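Long-range contacts in UTP--glucose-1-phosphate uridylyltransferase YngB (Bacillus subtilis, PDB 7O2N), which catalyses the formation of UDP-glucose and diphosphate from UTP and glucose-1-phosphate, a step toward diglucosyl-diacylglycerol and wall teichoic acid glucosylation in Bacillus subtilis: residues E124-L129 with Y207-S212; A37-V42 with D66-S71; I9-L14 with I53-G58. All coordinates share one frame; numbering follows the deposited sequence.

Contact 1 (E124-L129 with Y207-S212); sequences EPFAVL and YVLNSS
Glu124 O is gripped twice by Ser211. Ser211 OG donates to Glu124 O at 2.7 Å, from well above the carbonyl plane, while the Ser211 backbone N adds only a weak, bent bond to the same oxygen. Alongside, 125-129 and 207-210 run antiparallel. Phe126 and Leu209 form one hydrogen-bonded pair, with Leu209 N to Phe126 O at 2.7 Å almost linear at the carbonyl; Val128 and Tyr207 form the next. On the face carrying these four residues, the Phe126 ring stands with CG between its backbone N and carbonyl carbon (chi1 56°), a rotation that carries it across the strand gap onto Leu209. Leu209 CB sits over the ring face, offset toward the rim, 4.0 Å from the Phe126 centroid in a CH-pi contact. An alanine at Phe126 would probably open a gap over Leu209 and leave the nearly parallel ring of Phe214 without its mate. Ala127 and Val208 lie on the other face, against helix 141-152, whereas Tyr207 and Leu209 pack on helix 230-240. Within the sheet, strand 125-129 lies between 206-210, antiparallel to it, and 6-11, parallel to it.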
loop_
_atom_site.group_PDB
_atom_site.type_symbol
_atom_site.label_atom_id
_atom_site.label_comp_id
_atom_site.label_asym_id
_atom_site.label_seq_id
_atom_site.Cartn_x
_atom_site.Cartn_y
_atom_site.Cartn_z
ATOM N N GLU A 124 -31.332 13.973 -11.307
ATOM C CA GLU A 124 -31.602 13.166 -10.132
ATOM C C GLU A 124 -30.984 13.858 -8.913
ATOM O O GLU A 124 -30.256 14.848 -9.016
ATOM C CB GLU A 124 -31.004 11.768 -10.298
ATOM C CG GLU A 124 -31.629 10.907 -11.371
ATOM C CD GLU A 124 -30.839 9.628 -11.620
ATOM O OE1 GLU A 124 -29.856 9.670 -12.396
ATOM O OE2 GLU A 124 -31.191 8.585 -11.025
ATOM N N PRO A 125 -31.296 13.392 -7.691
ATOM C CA PRO A 125 -30.411 13.658 -6.564
ATOM C C PRO A 125 -29.243 12.671 -6.650
ATOM O O PRO A 125 -29.416 11.510 -7.000
ATOM C CB PRO A 125 -31.344 13.373 -5.383
ATOM C CG PRO A 125 -32.261 12.263 -5.889
ATOM C CD PRO A 125 -32.500 12.618 -7.338
ATOM N N PHE A 126 -28.037 13.134 -6.326
ATOM C CA PHE A 126 -26.887 12.239 -6.341
ATOM C C PHE A 126 -26.084 12.372 -5.051
ATOM O O PHE A 126 -26.233 13.354 -4.328
ATOM C CB PHE A 126 -25.969 12.554 -7.525
ATOM C CG PHE A 126 -25.470 13.982 -7.597
ATOM C CD1 PHE A 126 -26.346 15.034 -7.838
ATOM C CD2 PHE A 126 -24.114 14.270 -7.471
ATOM C CE1 PHE A 126 -25.871 16.337 -7.948
ATOM C CE2 PHE A 126 -23.641 15.572 -7.568
ATOM C CZ PHE A 126 -24.521 16.604 -7.812
ATOM N N ALA A 127 -25.207 11.388 -4.811
ATOM C CA ALA A 127 -24.256 11.400 -3.711
ATOM C C ALA A 127 -22.876 11.812 -4.214
ATOM O O ALA A 127 -22.463 11.395 -5.297
ATOM C CB ALA A 127 -24.195 10.028 -3.089
ATOM N N VAL A 128 -22.168 12.618 -3.410
ATOM C CA VAL A 128 -20.722 12.760 -3.545
ATOM C C VAL A 128 -20.042 12.124 -2.330
ATOM O O VAL A 128 -20.494 12.311 -1.199
ATOM C CB VAL A 128 -20.325 14.238 -3.673
ATOM C CG1 VAL A 128 -18.816 14.405 -3.618
ATOM C CG2 VAL A 128 -20.920 14.862 -4.929
ATOM N N LEU A 129 -18.968 11.364 -2.575
ATOM C CA LEU A 129 -18.152 10.790 -1.512
ATOM C C LEU A 129 -16.686 11.095 -1.799
ATOM O O LEU A 129 -16.087 10.410 -2.630
ATOM C CB LEU A 129 -18.320 9.268 -1.459
ATOM C CG LEU A 129 -19.737 8.725 -1.566
ATOM C CD1 LEU A 129 -19.707 7.269 -2.010
ATOM C CD2 LEU A 129 -20.461 8.846 -0.238
ATOM N N TYR A 207 -22.083 13.779 0.953
ATOM C CA TYR A 207 -23.130 14.707 0.547
ATOM C C TYR A 207 -24.176 13.954 -0.268
ATOM O O TYR A 207 -23.833 13.017 -0.975
ATOM C CB TYR A 207 -22.586 15.841 -0.319
ATOM C CG TYR A 207 -21.389 16.581 0.208
ATOM C CD1 TYR A 207 -20.130 15.991 0.286
ATOM C CD2 TYR A 207 -21.481 17.929 0.527
ATOM C CE1 TYR A 207 -19.015 16.700 0.726
ATOM C CE2 TYR A 207 -20.375 18.665 0.943
ATOM C CZ TYR A 207 -19.138 18.044 1.056
ATOM O OH TYR A 207 -18.054 18.765 1.468
ATOM N N VAL A 208 -25.443 14.352 -0.117
ATOM C CA VAL A 208 -26.455 14.097 -1.119
ATOM C C VAL A 208 -26.897 15.451 -1.673
ATOM O O VAL A 208 -27.068 16.404 -0.922
ATOM C CB VAL A 208 -27.595 13.245 -0.550
ATOM C CG1 VAL A 208 -28.770 13.154 -1.507
ATOM C CG2 VAL A 208 -27.088 11.852 -0.244
ATOM N N LEU A 209 -26.988 15.550 -3.006
ATOM C CA LEU A 209 -27.237 16.819 -3.673
ATOM C C LEU A 209 -28.365 16.707 -4.698
ATOM O O LEU A 209 -28.753 15.613 -5.120
ATOM C CB LEU A 209 -25.945 17.291 -4.349
ATOM C CG LEU A 209 -24.786 17.608 -3.415
ATOM C CD1 LEU A 209 -23.664 18.279 -4.196
ATOM C CD2 LEU A 209 -25.249 18.500 -2.270
ATOM N N ASN A 210 -28.878 17.880 -5.086
ATOM C CA ASN A 210 -29.909 17.959 -6.106
ATOM C C ASN A 210 -29.284 18.471 -7.397
ATOM O O ASN A 210 -28.286 19.198 -7.368
ATOM C CB ASN A 210 -31.097 18.808 -5.643
ATOM C CG ASN A 210 -32.052 18.026 -4.772
ATOM O OD1 ASN A 210 -32.433 18.485 -3.698
ATOM N ND2 ASN A 210 -32.404 16.829 -5.217
ATOM N N SER A 211 -29.888 18.054 -8.518
ATOM C CA SER A 211 -29.553 18.539 -9.846
ATOM C C SER A 211 -29.387 20.057 -9.821
ATOM O O SER A 211 -28.435 20.583 -10.401
ATOM C CB SER A 211 -30.628 18.144 -10.792
ATOM O OG SER A 211 -31.317 16.999 -10.306
ATOM N N SER A 212 -30.317 20.744 -9.132
ATOM C CA SER A 212 -30.290 22.187 -8.917
ATOM C C SER A 212 -28.861 22.666 -8.706
ATOM O O SER A 212 -28.465 23.676 -9.272
ATOM C CB SER A 212 -31.141 22.581 -7.744
ATOM O OG SER A 212 -31.887 21.460 -7.277
#

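Contact 2 (A37-V42 with D66-S71); sequences AIQYIV and DHFDRS
Phe68 drives its ring end-on into helix 37-47, meeting Ile38, Gln39 and Val42. Its CB points toward that helix, and CG lies anti to the carbonyl carbon (chi1 -66°), which sends the ring onward in the same sense. At mid-ring the neighbour comes from its own segment, His67 CD2 lying over the centre of one face. Farther out the ring reaches the helix: Phe68 CE1 lies 4.1 Å from Val42 CB, and on the other branch Phe68 CE2 is 3.6 Å from Ile38 CG2, which arrives at the ring edge. The tip is shared, with Phe68 CZ 3.7 Å from Val42 CG2 and 3.8 Å from Gln39 CA. Beside this apolar plug lies one polar bond. Gln39, extended with CG anti to its backbone N (chi1 -175°), presents OE1 at the edge of the His67 ring, and His67 NE2 donates to Gln39 OE1 at 3.0 Å, nearly straight and in the ring plane. Gln39 NE2 bonds Glu43, so both ends of the amide are engaged. The second subunit closes in here: its Lys23 bonds His67 O, and its Pro20 packs on Gln39. Helix 37-47 is the crossover of a right-handed beta-alpha-beta unit between strands 6-11 and 52-57, as in the Rossmann-like GT-A nucleotidyltransferase fold; Phe68, just past helix 62-67, wedges against it.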
loop_
_atom_site.group_PDB
_atom_site.type_symbol
_atom_site.label_atom_id
_atom_site.label_comp_id
_atom_site.label_asym_id
_atom_site.label_seq_id
_atom_site.Cartn_x
_atom_site.Cartn_y
_atom_site.Cartn_z
ATOM N N ALA A 37 -7.988 1.778 -0.814
ATOM C CA ALA A 37 -8.869 2.695 -0.134
ATOM C C ALA A 37 -10.115 2.892 -0.998
ATOM O O ALA A 37 -11.247 2.872 -0.521
ATOM C CB ALA A 37 -8.111 3.965 0.128
ATOM N N ILE A 38 -9.899 3.037 -2.307
ATOM C CA ILE A 38 -10.982 3.325 -3.236
ATOM C C ILE A 38 -12.076 2.250 -3.104
ATOM O O ILE A 38 -13.257 2.536 -3.276
ATOM C CB ILE A 38 -10.402 3.466 -4.663
ATOM C CG1 ILE A 38 -11.152 4.426 -5.592
ATOM C CG2 ILE A 38 -10.162 2.130 -5.324
ATOM C CD1 ILE A 38 -12.531 4.795 -5.191
ATOM N N GLN A 39 -11.689 1.020 -2.746
ATOM C CA GLN A 39 -12.672 -0.048 -2.710
ATOM C C GLN A 39 -13.604 0.137 -1.523
ATOM O O GLN A 39 -14.779 -0.219 -1.606
ATOM C CB GLN A 39 -12.050 -1.436 -2.605
ATOM C CG GLN A 39 -13.074 -2.564 -2.689
ATOM C CD GLN A 39 -12.371 -3.899 -2.624
ATOM O OE1 GLN A 39 -11.274 -4.090 -3.148
ATOM N NE2 GLN A 39 -12.958 -4.831 -1.904
ATOM N N TYR A 40 -13.068 0.674 -0.420
ATOM C CA TYR A 40 -13.904 0.930 0.745
ATOM C C TYR A 40 -15.029 1.883 0.342
ATOM O O TYR A 40 -16.160 1.691 0.753
ATOM C CB TYR A 40 -13.089 1.398 1.958
ATOM C CG TYR A 40 -12.207 0.371 2.636
ATOM C CD1 TYR A 40 -12.676 -0.420 3.674
ATOM C CD2 TYR A 40 -10.880 0.226 2.274
ATOM C CE1 TYR A 40 -11.872 -1.358 4.298
ATOM C CE2 TYR A 40 -10.051 -0.683 2.902
ATOM C CZ TYR A 40 -10.548 -1.483 3.913
ATOM O OH TYR A 40 -9.715 -2.386 4.512
ATOM N N ILE A 41 -14.712 2.884 -0.490
ATOM C CA ILE A 41 -15.666 3.922 -0.841
ATOM C C ILE A 41 -16.767 3.337 -1.717
ATOM O O ILE A 41 -17.948 3.574 -1.456
ATOM C CB ILE A 41 -15.004 5.108 -1.549
ATOM C CG1 ILE A 41 -13.752 5.589 -0.813
ATOM C CG2 ILE A 41 -16.035 6.205 -1.706
ATOM C CD1 ILE A 41 -12.968 6.655 -1.544
ATOM N N VAL A 42 -16.372 2.571 -2.741
ATOM C CA VAL A 42 -17.340 1.886 -3.583
ATOM C C VAL A 42 -18.205 0.925 -2.757
ATOM O O VAL A 42 -19.383 0.756 -3.050
ATOM C CB VAL A 42 -16.668 1.167 -4.768
ATOM C CG1 VAL A 42 -17.657 0.290 -5.534
ATOM C CG2 VAL A 42 -16.024 2.180 -5.698
ATOM N N ASP A 66 -8.810 -0.699 -13.624
ATOM C CA ASP A 66 -8.445 -2.086 -13.757
ATOM C C ASP A 66 -8.947 -2.857 -12.542
ATOM O O ASP A 66 -9.454 -3.960 -12.685
ATOM C CB ASP A 66 -6.935 -2.210 -13.936
ATOM C CG ASP A 66 -6.482 -2.147 -15.387
ATOM O OD1 ASP A 66 -7.293 -2.512 -16.319
ATOM O OD2 ASP A 66 -5.309 -1.778 -15.596
ATOM N N HIS A 67 -8.805 -2.269 -11.354
ATOM C CA HIS A 67 -9.171 -2.931 -10.114
ATOM C C HIS A 67 -10.615 -3.416 -10.174
ATOM O O HIS A 67 -10.908 -4.503 -9.698
ATOM C CB HIS A 67 -8.937 -2.023 -8.902
ATOM C CG HIS A 67 -9.078 -2.725 -7.593
ATOM N ND1 HIS A 67 -8.057 -3.519 -7.051
ATOM C CD2 HIS A 67 -10.105 -2.758 -6.716
ATOM C CE1 HIS A 67 -8.475 -4.031 -5.905
ATOM N NE2 HIS A 67 -9.727 -3.587 -5.685
ATOM N N PHE A 68 -11.504 -2.631 -10.775
ATOM C CA PHE A 68 -12.918 -2.956 -10.723
ATOM C C PHE A 68 -13.406 -3.686 -11.985
ATOM O O PHE A 68 -14.603 -3.721 -12.249
ATOM C CB PHE A 68 -13.731 -1.697 -10.412
ATOM C CG PHE A 68 -13.508 -1.106 -9.042
ATOM C CD1 PHE A 68 -14.073 -1.671 -7.904
ATOM C CD2 PHE A 68 -12.732 0.033 -8.887
ATOM C CE1 PHE A 68 -13.879 -1.095 -6.660
ATOM C CE2 PHE A 68 -12.531 0.599 -7.636
ATOM C CZ PHE A 68 -13.115 0.041 -6.524
ATOM N N ASP A 69 -12.498 -4.312 -12.736
ATOM C CA ASP A 69 -12.868 -5.072 -13.920
ATOM C C ASP A 69 -12.395 -6.522 -13.769
ATOM O O ASP A 69 -11.773 -6.877 -12.772
ATOM C CB ASP A 69 -12.363 -4.347 -15.182
ATOM C CG ASP A 69 -12.823 -4.948 -16.503
ATOM O OD1 ASP A 69 -14.009 -5.367 -16.592
ATOM O OD2 ASP A 69 -11.995 -4.991 -17.434
ATOM N N ARG A 70 -12.699 -7.368 -14.756
ATOM C CA ARG A 70 -12.211 -8.735 -14.749
ATOM C C ARG A 70 -10.726 -8.754 -15.107
ATOM O O ARG A 70 -10.308 -8.136 -16.084
ATOM C CB ARG A 70 -12.991 -9.579 -15.756
ATOM C CG ARG A 70 -14.472 -9.733 -15.450
ATOM C CD ARG A 70 -15.025 -10.968 -16.150
ATOM N NE ARG A 70 -15.017 -12.124 -15.257
ATOM C CZ ARG A 70 -15.806 -12.256 -14.197
ATOM N NH1 ARG A 70 -16.673 -11.303 -13.893
ATOM N NH2 ARG A 70 -15.719 -13.336 -13.440
ATOM N N SER A 71 -9.929 -9.470 -14.310
ATOM C CA SER A 71 -8.494 -9.556 -14.545
ATOM C C SER A 71 -8.128 -10.931 -15.098
ATOM O O SER A 71 -7.817 -11.842 -14.329
ATOM C CB SER A 71 -7.705 -9.233 -13.289
ATOM O OG SER A 71 -8.331 -8.208 -12.527
#

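Contact 3 (I9-L14 with I53-G58); sequences IPAAGL and ILIITG
Ile9 and Ile55 face each other across two parallel strands, 9-11 and 53-57, whose directions differ by 19° and whose axes come within 4.6 Å. Three backbone bonds join them. Ile9 uses both its backbone N and O, Ile9 N donating to Leu54 O at 2.9 Å and Ile9 O accepting from Ile56 N at 3.1 Å, which brackets Ile55 as is usual in parallel sheets. Ala11 N then bonds Ile56 O at 2.8 Å; Pro10, between the two donors, has no N-H to offer. On the face bearing Ile9, the side chains that touch, Ile9, Ala11, Ile53 and Ile55, are aliphatic. Ile9 CG1 lies anti to the carbonyl carbon (chi1 -47°), which lets CD1 stand out from the sheet beside Ile53, where Ile9 CD1 comes 3.5 Å from Ile53 CG2. At the other end Ala11 CB rests 3.8 Å from Ile55 CG2. The chain continues through Ala12 and Gly13 into the glycine-rich loop that in this family probably contributes to nucleotide binding, and Lys61 bonds Ala11 O and Gly13 O. Helix 37-47 covers Ile9 and Ile53, and helix 62-67 covers Ile55, while strand 98-103 flanks 52-57 on the side away from 6-11.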
loop_
_atom_site.group_PDB
_atom_site.type_symbol
_atom_site.label_atom_id
_atom_site.label_comp_id
_atom_site.label_asym_id
_atom_site.label_seq_id
_atom_site.Cartn_x
_atom_site.Cartn_y
_atom_site.Cartn_z
ATOM N N ILE A 9 -17.357 9.951 -7.126
ATOM C CA ILE A 9 -16.129 9.925 -6.334
ATOM C C ILE A 9 -15.062 10.736 -7.067
ATOM O O ILE A 9 -14.598 10.296 -8.118
ATOM C CB ILE A 9 -15.643 8.478 -6.127
ATOM C CG1 ILE A 9 -16.768 7.547 -5.690
ATOM C CG2 ILE A 9 -14.468 8.424 -5.175
ATOM C CD1 ILE A 9 -16.370 6.088 -5.709
ATOM N N PRO A 10 -14.606 11.906 -6.554
ATOM C CA PRO A 10 -13.542 12.652 -7.221
ATOM C C PRO A 10 -12.254 11.933 -6.820
ATOM O O PRO A 10 -12.111 11.535 -5.672
ATOM C CB PRO A 10 -13.654 14.080 -6.663
ATOM C CG PRO A 10 -14.831 14.025 -5.707
ATOM C CD PRO A 10 -15.029 12.569 -5.317
ATOM N N ALA A 11 -11.367 11.701 -7.787
ATOM C CA ALA A 11 -10.138 10.974 -7.523
ATOM C C ALA A 11 -9.021 11.476 -8.434
ATOM O O ALA A 11 -8.350 10.663 -9.062
ATOM C CB ALA A 11 -10.354 9.501 -7.737
ATOM N N ALA A 12 -8.789 12.793 -8.473
ATOM C CA ALA A 12 -7.786 13.284 -9.393
ATOM C C ALA A 12 -6.509 13.689 -8.659
ATOM O O ALA A 12 -5.504 13.973 -9.314
ATOM C CB ALA A 12 -8.351 14.404 -10.213
ATOM N N GLY A 13 -6.550 13.671 -7.315
ATOM C CA GLY A 13 -5.420 14.000 -6.448
ATOM C C GLY A 13 -4.098 13.332 -6.839
ATOM O O GLY A 13 -4.058 12.178 -7.253
ATOM N N LEU A 14 -3.005 14.077 -6.693
ATOM C CA LEU A 14 -1.682 13.571 -7.016
ATOM C C LEU A 14 -1.097 12.926 -5.764
ATOM O O LEU A 14 -0.033 12.313 -5.821
ATOM C CB LEU A 14 -0.824 14.739 -7.502
ATOM C CG LEU A 14 0.251 14.396 -8.531
ATOM C CD1 LEU A 14 -0.302 14.298 -9.953
ATOM C CD2 LEU A 14 1.358 15.428 -8.474
ATOM N N ILE A 53 -21.672 4.721 -10.245
ATOM C CA ILE A 53 -20.646 5.612 -9.731
ATOM C C ILE A 53 -19.866 6.206 -10.909
ATOM O O ILE A 53 -19.487 5.508 -11.864
ATOM C CB ILE A 53 -19.721 4.825 -8.787
ATOM C CG1 ILE A 53 -20.479 4.275 -7.575
ATOM C CG2 ILE A 53 -18.520 5.659 -8.379
ATOM C CD1 ILE A 53 -19.689 3.306 -6.708
ATOM N N LEU A 54 -19.635 7.519 -10.833
ATOM C CA LEU A 54 -18.720 8.166 -11.753
ATOM C C LEU A 54 -17.476 8.576 -10.974
ATOM O O LEU A 54 -17.550 9.302 -9.987
ATOM C CB LEU A 54 -19.390 9.403 -12.347
ATOM C CG LEU A 54 -18.497 10.253 -13.253
ATOM C CD1 LEU A 54 -17.906 9.446 -14.410
ATOM C CD2 LEU A 54 -19.276 11.426 -13.814
ATOM N N ILE A 55 -16.326 8.085 -11.420
ATOM C CA ILE A 55 -15.070 8.506 -10.837
ATOM C C ILE A 55 -14.483 9.562 -11.759
ATOM O O ILE A 55 -14.346 9.334 -12.960
ATOM C CB ILE A 55 -14.119 7.307 -10.680
ATOM C CG1 ILE A 55 -14.735 6.220 -9.799
ATOM C CG2 ILE A 55 -12.760 7.771 -10.180
ATOM C CD1 ILE A 55 -13.897 4.991 -9.699
ATOM N N ILE A 56 -14.209 10.739 -11.192
ATOM C CA ILE A 56 -13.501 11.780 -11.914
ATOM C C ILE A 56 -12.034 11.460 -11.660
ATOM O O ILE A 56 -11.527 11.638 -10.553
ATOM C CB ILE A 56 -13.869 13.191 -11.409
ATOM C CG1 ILE A 56 -15.356 13.414 -11.075
ATOM C CG2 ILE A 56 -13.292 14.268 -12.306
ATOM C CD1 ILE A 56 -16.378 12.944 -12.080
ATOM N N THR A 57 -11.385 10.895 -12.675
ATOM C CA THR A 57 -10.023 10.427 -12.521
ATOM C C THR A 57 -9.100 11.383 -13.271
ATOM O O THR A 57 -9.572 12.243 -14.003
ATOM C CB THR A 57 -9.926 8.968 -12.990
ATOM O OG1 THR A 57 -8.579 8.511 -12.826
ATOM C CG2 THR A 57 -10.324 8.777 -14.438
ATOM N N GLY A 58 -7.791 11.191 -13.112
ATOM C CA GLY A 58 -6.768 11.933 -13.835
ATOM C C GLY A 58 -5.798 11.010 -14.578
ATOM O O GLY A 58 -6.147 9.874 -14.905
#

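The touching residues are mostly buried in contacts 1 and 3 and wholly so in contact 2, yet segment 66-71 also carries the exposed Asp66, Asp69 and Arg70, which puts contact 2 nearest the surface. Contacts 1 and 3 lie in one mixed sheet, where strands 125-129 and 6-11 are neighbours; Leu129 O packs against Pro10 CD at 3.6 Å. Backbone bonds dominate both, antiparallel in contact 1 and parallel in contact 3. Contact 2 instead joins helix 37-47 to the C-terminal end of helix 62-67 and the residue after it, through an aromatic ring and a single side-chain bond, and reaches the dimer interface. Its helix covers contact 3 and touches contact 1 through Ile41 and Leu129.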